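Long-range contacts in SusD superfamily protein (Bacteroides thetaiotaomicron VPI-5482, PDB 3HDX), which probably binds polysaccharide or oligosaccharide at the outer membrane as a SusD homologue, consistent with a role in carbohydrate uptake: residues Q190-S201 against K254-N262; V359-L369 against E419-W429. All coordinates share one frame; numbering follows the deposited sequence. Where two conformers were deposited one is given.

Contact 1 (Q190-S201 against K254-N262). With EDO (1,2-ethanediol), chain I; EDO (1,2-ethanediol), chain B.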
loop_
_atom_site.group_PDB
_atom_site.type_symbol
_atom_site.label_atom_id
_atom_site.label_comp_id
_atom_site.label_asym_id
_atom_site.label_seq_id
_atom_site.Cartn_x
_atom_site.Cartn_y
_atom_site.Cartn_z
ATOM N N GLN A 190 -3.104 -3.982 -17.753
ATOM C CA GLN A 190 -3.729 -3.073 -16.760
ATOM C C GLN A 190 -3.836 -3.788 -15.411
ATOM O O GLN A 190 -4.244 -4.938 -15.337
ATOM C CB GLN A 190 -5.121 -2.648 -17.197
ATOM C CG GLN A 190 -5.135 -1.708 -18.366
ATOM C CD GLN A 190 -6.539 -1.426 -18.880
ATOM O OE1 GLN A 190 -7.528 -1.750 -18.209
ATOM N NE2 GLN A 190 -6.632 -0.756 -20.051
ATOM N N GLY A 191 -3.451 -3.104 -14.340
ATOM C CA GLY A 191 -3.480 -3.741 -13.014
ATOM C C GLY A 191 -2.427 -4.788 -12.787
ATOM O O GLY A 191 -2.525 -5.549 -11.825
ATOM N N LYS A 192 -1.428 -4.846 -13.676
ATOM C CA LYS A 192 -0.359 -5.846 -13.587
ATOM C C LYS A 192 1.010 -5.157 -13.525
ATOM O O LYS A 192 1.794 -5.367 -12.577
ATOM C CB LYS A 192 -0.505 -6.883 -14.726
ATOM C CG LYS A 192 -1.877 -7.591 -14.611
ATOM C CD LYS A 192 -2.028 -8.856 -15.404
ATOM C CE LYS A 192 -3.336 -9.560 -15.051
ATOM N NZ LYS A 192 -3.454 -10.855 -15.815
ATOM N N LEU A 193 1.294 -4.320 -14.498
ATOM C CA LEU A 193 2.549 -3.558 -14.532
ATOM C C LEU A 193 2.430 -2.147 -13.918
ATOM O O LEU A 193 1.371 -1.516 -14.009
ATOM C CB LEU A 193 3.034 -3.432 -15.983
ATOM C CG LEU A 193 3.292 -4.784 -16.676
ATOM C CD1 LEU A 193 3.663 -4.499 -18.117
ATOM C CD2 LEU A 193 4.361 -5.668 -15.983
ATOM N N PHE A 194 3.532 -1.687 -13.313
ATOM C CA PHE A 194 3.666 -0.365 -12.747
ATOM C C PHE A 194 3.558 0.632 -13.929
ATOM O O PHE A 194 4.337 0.529 -14.892
ATOM C CB PHE A 194 5.037 -0.312 -12.074
ATOM C CG PHE A 194 5.177 0.714 -11.023
ATOM C CD1 PHE A 194 5.510 2.002 -11.344
ATOM C CD2 PHE A 194 5.113 0.357 -9.675
ATOM C CE1 PHE A 194 5.658 2.950 -10.378
ATOM C CE2 PHE A 194 5.297 1.323 -8.691
ATOM C CZ PHE A 194 5.592 2.609 -9.065
ATOM N N ASN A 195 2.590 1.541 -13.883
ATOM C CA ASN A 195 2.389 2.499 -14.962
ATOM C C ASN A 195 2.754 3.897 -14.490
ATOM O O ASN A 195 3.156 4.115 -13.325
ATOM C CB ASN A 195 0.940 2.369 -15.486
ATOM C CG ASN A 195 -0.113 2.754 -14.442
ATOM O OD1 ASN A 195 -0.112 3.880 -13.959
ATOM N ND2 ASN A 195 -1.023 1.822 -14.121
ATOM N N LYS A 196 2.622 4.871 -15.380
ATOM C CA LYS A 196 3.032 6.234 -15.048
ATOM C C LYS A 196 2.297 6.752 -13.795
ATOM O O LYS A 196 2.910 7.431 -12.935
ATOM C CB LYS A 196 2.795 7.184 -16.203
ATOM C CG LYS A 196 3.515 8.520 -16.097
ATOM C CD LYS A 196 3.045 9.554 -17.129
ATOM C CE LYS A 196 3.297 9.231 -18.591
ATOM N NZ LYS A 196 4.781 9.125 -18.861
ATOM N N LEU A 197 0.991 6.462 -13.700
ATOM C CA LEU A 197 0.200 6.907 -12.544
ATOM C C LEU A 197 0.563 6.162 -11.259
ATOM O O LEU A 197 0.485 6.738 -10.154
ATOM C CB LEU A 197 -1.291 6.918 -12.819
ATOM C CG LEU A 197 -1.712 7.826 -13.981
ATOM C CD1 LEU A 197 -3.290 7.887 -14.095
ATOM C CD2 LEU A 197 -1.087 9.267 -13.823
ATOM N N SER A 198 0.986 4.897 -11.394
ATOM C CA SER A 198 1.522 4.162 -10.226
ATOM C C SER A 198 2.665 4.989 -9.608
ATOM O O SER A 198 2.713 5.220 -8.396
ATOM C CB SER A 198 2.067 2.791 -10.644
ATOM O OG SER A 198 1.146 2.063 -11.437
ATOM N N ALA A 199 3.583 5.466 -10.447
ATOM C CA ALA A 199 4.730 6.284 -9.955
ATOM C C ALA A 199 4.259 7.580 -9.313
ATOM O O ALA A 199 4.730 7.965 -8.239
ATOM C CB ALA A 199 5.741 6.553 -11.081
ATOM N N TYR A 200 3.327 8.269 -9.983
ATOM C CA TYR A 200 2.743 9.486 -9.383
ATOM C C TYR A 200 2.088 9.227 -8.026
ATOM O O TYR A 200 2.144 10.093 -7.151
ATOM C CB TYR A 200 1.775 10.202 -10.331
ATOM C CG TYR A 200 2.427 11.098 -11.364
ATOM C CD1 TYR A 200 3.014 12.290 -10.988
ATOM C CD2 TYR A 200 2.466 10.748 -12.702
ATOM C CE1 TYR A 200 3.602 13.137 -11.921
ATOM C CE2 TYR A 200 3.018 11.614 -13.663
ATOM C CZ TYR A 200 3.598 12.784 -13.274
ATOM O OH TYR A 200 4.177 13.629 -14.173
ATOM N N SER A 201 1.488 8.056 -7.858
ATOM C CA SER A 201 0.819 7.712 -6.597
ATOM C C SER A 201 1.828 7.580 -5.468
ATOM O O SER A 201 1.544 8.009 -4.340
ATOM C CB SER A 201 -0.067 6.449 -6.713
ATOM O OG SER A 201 0.666 5.239 -6.673
ATOM N N LYS A 254 -9.714 -4.573 -13.025
ATOM C CA LYS A 254 -8.272 -4.608 -12.661
ATOM C C LYS A 254 -7.495 -3.309 -12.887
ATOM O O LYS A 254 -6.587 -2.998 -12.133
ATOM C CB LYS A 254 -7.537 -5.788 -13.313
ATOM C CG LYS A 254 -7.444 -5.780 -14.832
ATOM C CD LYS A 254 -6.820 -7.082 -15.307
ATOM C CE LYS A 254 -6.392 -7.052 -16.768
ATOM N NZ LYS A 254 -7.523 -6.776 -17.699
ATOM N N GLY A 255 -7.849 -2.543 -13.917
ATOM C CA GLY A 255 -7.192 -1.271 -14.172
ATOM C C GLY A 255 -7.340 -0.252 -13.040
ATOM O O GLY A 255 -6.567 0.704 -12.942
ATOM N N SER A 256 -8.342 -0.471 -12.196
ATOM C CA SER A 256 -8.574 0.372 -11.045
ATOM C C SER A 256 -7.587 0.153 -9.901
ATOM O O SER A 256 -7.551 0.964 -8.952
ATOM C CB SER A 256 -10.029 0.268 -10.597
ATOM O OG SER A 256 -10.909 0.758 -11.623
ATOM N N ARG A 257 -6.775 -0.903 -9.999
ATOM C CA ARG A 257 -5.622 -1.080 -9.067
ATOM C C ARG A 257 -4.513 -0.185 -9.628
ATOM O O ARG A 257 -3.773 -0.593 -10.531
ATOM C CB ARG A 257 -5.194 -2.519 -8.952
ATOM C CG ARG A 257 -6.235 -3.459 -8.439
ATOM C CD ARG A 257 -5.633 -4.800 -8.084
ATOM N NE ARG A 257 -5.107 -5.501 -9.256
ATOM C CZ ARG A 257 -5.734 -6.426 -10.001
ATOM N NH1 ARG A 257 -7.006 -6.786 -9.785
ATOM N NH2 ARG A 257 -5.084 -6.992 -11.016
ATOM N N ILE A 258 -4.458 1.062 -9.166
ATOM C CA ILE A 258 -3.467 2.033 -9.662
ATOM C C ILE A 258 -2.042 1.532 -9.383
ATOM O O ILE A 258 -1.168 1.684 -10.241
ATOM C CB ILE A 258 -3.721 3.436 -9.097
ATOM C CG1 ILE A 258 -5.057 3.962 -9.609
ATOM C CG2 ILE A 258 -2.551 4.432 -9.468
ATOM C CD1 ILE A 258 -5.467 5.283 -8.986
ATOM N N LEU A 259 -1.853 0.949 -8.200
ATOM C CA LEU A 259 -0.600 0.273 -7.827
ATOM C C LEU A 259 -0.956 -0.927 -6.969
ATOM O O LEU A 259 -1.619 -0.783 -5.916
ATOM C CB LEU A 259 0.356 1.231 -7.090
ATOM C CG LEU A 259 1.835 0.818 -6.971
ATOM C CD1 LEU A 259 2.644 2.053 -6.538
ATOM C CD2 LEU A 259 2.104 -0.317 -6.036
ATOM N N GLY A 260 -0.541 -2.104 -7.405
ATOM C CA GLY A 260 -0.776 -3.307 -6.630
ATOM C C GLY A 260 0.103 -4.440 -7.083
ATOM O O GLY A 260 0.910 -4.255 -7.997
ATOM N N PHE A 261 -0.023 -5.584 -6.398
ATOM C CA PHE A 261 0.795 -6.782 -6.661
ATOM C C PHE A 261 -0.112 -7.989 -6.647
ATOM O O PHE A 261 -0.926 -8.168 -5.728
ATOM C CB PHE A 261 1.911 -6.933 -5.621
ATOM C CG PHE A 261 2.809 -5.750 -5.590
ATOM C CD1 PHE A 261 3.874 -5.652 -6.478
ATOM C CD2 PHE A 261 2.534 -4.682 -4.746
ATOM C CE1 PHE A 261 4.656 -4.469 -6.532
ATOM C CE2 PHE A 261 3.322 -3.513 -4.786
ATOM C CZ PHE A 261 4.385 -3.425 -5.682
ATOM N N ASN A 262 0.017 -8.789 -7.696
ATOM C CA ASN A 262 -0.879 -9.917 -7.924
ATOM C C ASN A 262 -0.204 -11.259 -7.689
ATOM O O ASN A 262 1.014 -11.393 -7.857
ATOM C CB ASN A 262 -1.373 -9.879 -9.375
ATOM C CG ASN A 262 -1.873 -8.512 -9.776
ATOM O OD1 ASN A 262 -2.567 -7.844 -8.999
ATOM N ND2 ASN A 262 -1.448 -8.048 -10.943
HETATM C C1 EDO I . 0.636 -2.387 -10.875
HETATM O O1 EDO I . 1.116 -1.722 -9.758
HETATM C C2 EDO I . -0.702 -1.880 -11.279
HETATM O O2 EDO I . -1.682 -2.393 -10.370
HETATM C C1 EDO B . 0.385 -11.559 -18.705
HETATM O O1 EDO B . -0.730 -11.478 -17.808
HETATM C C2 EDO B . 0.169 -10.506 -19.779
HETATM O O2 EDO B . -1.002 -10.790 -20.551
HETATM O O HOH W 1 -8.572 -4.182 -17.837
HETATM O O HOH W 2 -2.372 -4.851 -8.921
HETATM O O HOH W 3 2.518 -5.272 -10.035
HETATM O O HOH W 4 -3.791 0.544 -13.105
#
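Gly-191 O is gripped by two side chains of 254-262. Asn-262 ND2 donates to it over 2.9 Å, in the carbonyl plane and on a lone pair, with an N-H...O angle of 167°; Arg-257 NH2 reaches the same oxygen at 3.0 Å, but from above the carbonyl plane. Water 2, which accepts from Arg-257 NE, donates to it as well. At Gly-191 the phi is positive, and a CB would run into Lys-254 O, which lies 3.3 Å from Gly-191 CA. Further along, Ser-198 OG donates to Ile-258 O at 2.6 Å, nearly along the C=O axis. Ser-198 and Asn-195 form a capping box at the start of helix 196-209: Asn-195 OD1 accepts from Ser-198 N, and Ser-198 OG accepts from Asn-195 N at 2.9 Å. The two residues Ile-258 and Leu-259 are set opposite the single Thr-361, which makes a classic beta bulge where strand 259-261 pairs with 358-361, so the serine ties the helix cap to the bulge. With an alanine in place of Ser-198 the hydroxyl is gone, and Ile-258 O would probably lose this donor and Asn-195 N its acceptor. With chi1 at -164°, Leu-259 turns CG away from its own N and toward Phe-194, and CD1 comes to 3.5 Å from Phe-194 CE2; Ser-198 CB sits over the centre of that ring. In the second shell, Ser-249 O and Leu-246 O hold the Arg-257 guanidinium, and Ser-357 OG bonds Asn-262 OD1. Between the segments an ethanediol, probably from the crystallisation liquor, donates to Arg-257 O and accepts from Gly-260 N, while water 3 bridges Lys-192 O and Gly-260 O.

Contact 2 (V359-L369 against E419-W429); sequences VFTRLEDITLL and ERRRELMGEGW
Helix segments 363-369 and 419-423 run antiparallel, at 174° with axes 10.7 Å apart, and after the second the chain leaves through a type II beta turn, Leu-424 to Glu-427, toward strand 358-361. This is helix-pair packing in the SusD family region, held by a buried salt-bridge network of Arg-362, Glu-364, Glu-423 and Glu-427. The Arg-362 chain, extended from CG to NE, brings its guanidinium side-on to Glu-427: NE meets OE1 at 2.8 Å, nearly straight at 178°, and NH2 meets OE2, both oxygens using syn lone pairs. The two planes are nearly coplanar. Glu-423 OE2 is instead held end-on, 2.9 Å from Arg-362 NH1 on its anti lone pair, with NH2 coming from above the carboxylate plane. Glu-364 OE1 takes a weak bond from Arg-362 NH1, its OE2 being held by Thr-235 N. Arg-394 and Lys-337 add further positive charge at Glu-423 and Glu-427, which probably stabilises these buried carboxylates. Further along the helix pair, Leu-368 CD1 packs on Arg-420 CG at 3.7 Å. Leu-424 CD1 lies over one face of the Arg-420 guanidinium, whose NE pairs with Asp-433. The Phe-360 and Trp-429 rings meet obliquely, and Trp-429 NE1 gives a weak bond to Phe-360 O at 2.9 Å. Asp-365 OD2 accepts from Thr-361 OG1 and His-205, whereas Asp-365 OD1 takes Arg-420 NH1 at 2.8 Å and NH2 at 2.7 Å, both nearly in line with its C-O bond.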
loop_
_atom_site.group_PDB
_atom_site.type_symbol
_atom_site.label_atom_id
_atom_site.label_comp_id
_atom_site.label_asym_id
_atom_site.label_seq_id
_atom_site.Cartn_x
_atom_site.Cartn_y
_atom_site.Cartn_z
ATOM N N VAL A 359 -3.513 -4.210 -2.929
ATOM C CA VAL A 359 -3.918 -2.964 -3.579
ATOM C C VAL A 359 -3.326 -1.829 -2.771
ATOM O O VAL A 359 -3.839 -1.457 -1.709
ATOM C CB VAL A 359 -5.415 -2.827 -3.724
ATOM C CG1 VAL A 359 -5.765 -1.458 -4.360
ATOM C CG2 VAL A 359 -6.007 -4.044 -4.530
ATOM N N PHE A 360 -2.183 -1.322 -3.245
ATOM C CA PHE A 360 -1.556 -0.222 -2.559
ATOM C C PHE A 360 -2.405 1.029 -2.651
ATOM O O PHE A 360 -2.572 1.725 -1.662
ATOM C CB PHE A 360 -0.129 0.015 -3.040
ATOM C CG PHE A 360 0.514 1.196 -2.400
ATOM C CD1 PHE A 360 1.003 1.135 -1.089
ATOM C CD2 PHE A 360 0.579 2.410 -3.060
ATOM C CE1 PHE A 360 1.589 2.297 -0.497
ATOM C CE2 PHE A 360 1.156 3.523 -2.452
ATOM C CZ PHE A 360 1.620 3.461 -1.186
ATOM N N THR A 361 -2.899 1.317 -3.855
ATOM C CA THR A 361 -3.743 2.475 -4.078
ATOM C C THR A 361 -4.703 2.274 -5.232
ATOM O O THR A 361 -4.553 1.407 -6.094
ATOM C CB THR A 361 -2.908 3.761 -4.275
ATOM O OG1 THR A 361 -3.762 4.920 -4.220
ATOM C CG2 THR A 361 -2.102 3.758 -5.573
ATOM N N ARG A 362 -5.702 3.124 -5.203
ATOM C CA ARG A 362 -6.818 3.169 -6.111
ATOM C C ARG A 362 -7.402 4.581 -6.041
ATOM O O ARG A 362 -7.048 5.372 -5.153
ATOM C CB ARG A 362 -7.864 2.096 -5.772
ATOM C CG ARG A 362 -8.387 2.130 -4.329
ATOM C CD ARG A 362 -9.171 0.832 -4.065
ATOM N NE ARG A 362 -9.688 0.711 -2.695
ATOM C CZ ARG A 362 -10.878 1.149 -2.289
ATOM N NH1 ARG A 362 -11.672 1.843 -3.085
ATOM N NH2 ARG A 362 -11.260 0.927 -1.047
ATOM N N LEU A 363 -8.334 4.887 -6.947
ATOM C CA LEU A 363 -8.848 6.263 -7.040
ATOM C C LEU A 363 -9.427 6.824 -5.754
ATOM O O LEU A 363 -9.247 8.006 -5.447
ATOM C CB LEU A 363 -9.834 6.478 -8.207
ATOM C CG LEU A 363 -9.148 6.775 -9.545
ATOM C CD1 LEU A 363 -10.159 6.761 -10.689
ATOM C CD2 LEU A 363 -8.370 8.072 -9.533
ATOM N N GLU A 364 -10.078 5.979 -4.965
ATOM C CA GLU A 364 -10.696 6.475 -3.720
ATOM C C GLU A 364 -9.623 6.965 -2.729
ATOM O O GLU A 364 -9.816 7.963 -2.016
ATOM C CB GLU A 364 -11.598 5.417 -3.058
ATOM C CG GLU A 364 -12.878 5.055 -3.843
ATOM C CD GLU A 364 -12.694 4.120 -5.017
ATOM O OE1 GLU A 364 -11.538 3.686 -5.301
ATOM O OE2 GLU A 364 -13.725 3.789 -5.629
ATOM N N ASP A 365 -8.523 6.223 -2.650
ATOM C CA ASP A 365 -7.377 6.615 -1.806
ATOM C C ASP A 365 -6.847 7.992 -2.233
ATOM O O ASP A 365 -6.735 8.904 -1.417
ATOM C CB ASP A 365 -6.269 5.576 -1.837
ATOM C CG ASP A 365 -4.973 6.082 -1.209
ATOM O OD1 ASP A 365 -5.036 6.687 -0.109
ATOM O OD2 ASP A 365 -3.893 5.894 -1.834
ATOM N N ILE A 366 -6.541 8.110 -3.526
ATOM C CA ILE A 366 -5.958 9.331 -4.060
ATOM C C ILE A 366 -6.915 10.535 -3.934
ATOM O O ILE A 366 -6.484 11.645 -3.650
ATOM C CB ILE A 366 -5.476 9.134 -5.513
ATOM C CG1 ILE A 366 -4.376 8.040 -5.584
ATOM C CG2 ILE A 366 -4.957 10.441 -6.119
ATOM C CD1 ILE A 366 -3.136 8.255 -4.760
ATOM N N THR A 367 -8.218 10.283 -4.091
ATOM C CA THR A 367 -9.239 11.311 -3.941
ATOM C C THR A 367 -9.331 11.795 -2.513
ATOM O O THR A 367 -9.356 13.014 -2.275
ATOM C CB THR A 367 -10.579 10.811 -4.491
ATOM O OG1 THR A 367 -10.386 10.471 -5.875
ATOM C CG2 THR A 367 -11.723 11.844 -4.308
ATOM N N LEU A 368 -9.263 10.862 -1.562
ATOM C CA LEU A 368 -9.286 11.253 -0.130
ATOM C C LEU A 368 -7.969 11.925 0.242
ATOM O O LEU A 368 -7.961 12.852 1.044
ATOM C CB LEU A 368 -9.626 10.066 0.812
ATOM C CG LEU A 368 -11.048 9.531 0.663
ATOM C CD1 LEU A 368 -11.219 8.139 1.352
ATOM C CD2 LEU A 368 -12.101 10.568 1.168
ATOM N N LEU A 369 -6.858 11.500 -0.369
ATOM C CA LEU A 369 -5.537 12.131 -0.126
ATOM C C LEU A 369 -5.592 13.574 -0.578
ATOM O O LEU A 369 -5.039 14.464 0.078
ATOM C CB LEU A 369 -4.417 11.325 -0.828
ATOM C CG LEU A 369 -3.012 11.805 -0.444
ATOM C CD1 LEU A 369 -2.691 11.508 1.055
ATOM C CD2 LEU A 369 -1.968 11.167 -1.412
ATOM N N GLU A 419 -13.419 8.722 6.909
ATOM C CA GLU A 419 -13.808 8.163 5.605
ATOM C C GLU A 419 -12.731 7.193 5.087
ATOM O O GLU A 419 -13.040 6.123 4.532
ATOM C CB GLU A 419 -14.170 9.245 4.588
ATOM C CG GLU A 419 -14.929 8.666 3.355
ATOM C CD GLU A 419 -16.291 8.073 3.673
ATOM O OE1 GLU A 419 -16.933 8.449 4.682
ATOM O OE2 GLU A 419 -16.752 7.248 2.861
ATOM N N ARG A 420 -11.462 7.573 5.211
ATOM C CA ARG A 420 -10.385 6.641 4.867
ATOM C C ARG A 420 -10.461 5.348 5.715
ATOM O O ARG A 420 -10.193 4.241 5.237
ATOM C CB ARG A 420 -9.024 7.312 5.075
ATOM C CG ARG A 420 -8.739 8.426 4.112
ATOM C CD ARG A 420 -7.333 9.039 4.254
ATOM N NE ARG A 420 -6.259 8.077 3.943
ATOM C CZ ARG A 420 -5.800 7.799 2.729
ATOM N NH1 ARG A 420 -6.183 8.486 1.640
ATOM N NH2 ARG A 420 -4.875 6.867 2.602
ATOM N N ARG A 421 -10.750 5.527 7.001
ATOM C CA ARG A 421 -10.853 4.410 7.949
ATOM C C ARG A 421 -11.887 3.408 7.439
ATOM O O ARG A 421 -11.651 2.221 7.484
ATOM C CB ARG A 421 -11.246 4.929 9.309
ATOM C CG ARG A 421 -11.262 3.933 10.466
ATOM C CD ARG A 421 -11.701 4.676 11.706
ATOM N NE ARG A 421 -11.505 3.907 12.950
ATOM C CZ ARG A 421 -11.853 4.348 14.148
ATOM N NH1 ARG A 421 -12.416 5.540 14.311
ATOM N NH2 ARG A 421 -11.577 3.605 15.227
ATOM N N ARG A 422 -13.027 3.925 6.994
ATOM C CA ARG A 422 -14.065 3.100 6.419
ATOM C C ARG A 422 -13.721 2.519 5.039
ATOM O O ARG A 422 -13.836 1.316 4.804
ATOM C CB ARG A 422 -15.389 3.881 6.358
ATOM C CG ARG A 422 -15.968 4.184 7.708
ATOM C CD ARG A 422 -17.317 4.818 7.621
ATOM N NE ARG A 422 -17.231 6.209 7.215
ATOM C CZ ARG A 422 -17.196 7.272 8.024
ATOM N NH1 ARG A 422 -17.245 7.152 9.340
ATOM N NH2 ARG A 422 -17.126 8.479 7.489
ATOM N N GLU A 423 -13.313 3.389 4.134
ATOM C CA GLU A 423 -13.105 2.991 2.755
ATOM C C GLU A 423 -11.954 2.071 2.526
ATOM O O GLU A 423 -12.090 1.114 1.772
ATOM C CB GLU A 423 -12.949 4.259 1.879
ATOM C CG GLU A 423 -12.815 3.992 0.401
ATOM C CD GLU A 423 -14.018 3.247 -0.212
ATOM O OE1 GLU A 423 -15.132 3.381 0.332
ATOM O OE2 GLU A 423 -13.822 2.595 -1.284
ATOM N N LEU A 424 -10.855 2.320 3.221
ATOM C CA LEU A 424 -9.621 1.590 2.994
ATOM C C LEU A 424 -9.361 0.504 4.039
ATOM O O LEU A 424 -8.247 -0.063 4.113
ATOM C CB LEU A 424 -8.442 2.583 2.904
ATOM C CG LEU A 424 -8.598 3.733 1.887
ATOM C CD1 LEU A 424 -7.493 4.801 2.035
ATOM C CD2 LEU A 424 -8.602 3.172 0.460
HETATM N N MSE A 425 -10.379 0.156 4.815
HETATM C CA MSE A 425 -10.255 -0.869 5.862
HETATM C C MSE A 425 -9.736 -2.184 5.247
HETATM O O MSE A 425 -10.275 -2.664 4.250
HETATM C CB MSE A 425 -11.619 -1.058 6.535
HETATM C CG MSE A 425 -11.597 -1.981 7.759
HETATM SE SE MSE A 425 -13.282 -1.961 8.695
HETATM C CE MSE A 425 -13.241 -0.262 9.573
ATOM N N GLY A 426 -8.680 -2.727 5.838
ATOM C CA GLY A 426 -8.079 -3.932 5.336
ATOM C C GLY A 426 -7.132 -3.804 4.141
ATOM O O GLY A 426 -6.661 -4.833 3.598
ATOM N N GLU A 427 -6.823 -2.555 3.750
ATOM C CA GLU A 427 -5.926 -2.285 2.619
ATOM C C GLU A 427 -4.557 -1.723 3.007
ATOM O O GLU A 427 -3.823 -1.206 2.155
ATOM C CB GLU A 427 -6.625 -1.410 1.597
ATOM C CG GLU A 427 -7.885 -2.044 1.025
ATOM C CD GLU A 427 -8.640 -1.154 0.095
ATOM O OE1 GLU A 427 -8.040 -0.478 -0.800
ATOM O OE2 GLU A 427 -9.890 -1.114 0.229
ATOM N N GLY A 428 -4.188 -1.865 4.276
ATOM C CA GLY A 428 -2.852 -1.494 4.745
ATOM C C GLY A 428 -2.591 -0.024 4.957
ATOM O O GLY A 428 -1.431 0.390 5.015
ATOM N N TRP A 429 -3.655 0.752 5.183
ATOM C CA TRP A 429 -3.568 2.219 5.351
ATOM C C TRP A 429 -3.730 2.788 6.745
ATOM O O TRP A 429 -3.117 3.807 7.046
ATOM C CB TRP A 429 -4.594 2.924 4.437
ATOM C CG TRP A 429 -4.125 2.968 3.027
ATOM C CD1 TRP A 429 -4.606 2.297 1.953
ATOM C CD2 TRP A 429 -3.040 3.761 2.566
ATOM N NE1 TRP A 429 -3.858 2.591 0.820
ATOM C CE2 TRP A 429 -2.876 3.482 1.168
ATOM C CE3 TRP A 429 -2.142 4.642 3.211
ATOM C CZ2 TRP A 429 -1.846 4.039 0.416
ATOM C CZ3 TRP A 429 -1.148 5.229 2.448
ATOM C CH2 TRP A 429 -1.000 4.917 1.072
HETATM O O HOH W 5 -5.563 0.843 -1.191
HETATM O O HOH W 6 -3.860 -3.798 -0.065
HETATM O O HOH W 7 -1.778 0.316 0.850
#

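From the N terminus, the chain first reaches contact 1, where 254-262 returns to the start of helix 196-209 and closes a loop of 52 residues containing helix 213-226. Contact 2 follows in series: 419-429 comes back to 359-369 across 49 largely helical residues, so the two loops neither nest nor cross. Their centres lie 14 Å apart, and they meet at the two-stranded antiparallel sheet of 259-261 and 358-361. There Leu-259 O lies 3.2 Å from Thr-361 N, a probable hydrogen bond, and Ser-201 OG packs on Thr-361 CG2. The small sheet thereby connects helix 196-209 with helices 363-376 and 409-423, whose contacting segments run antiparallel.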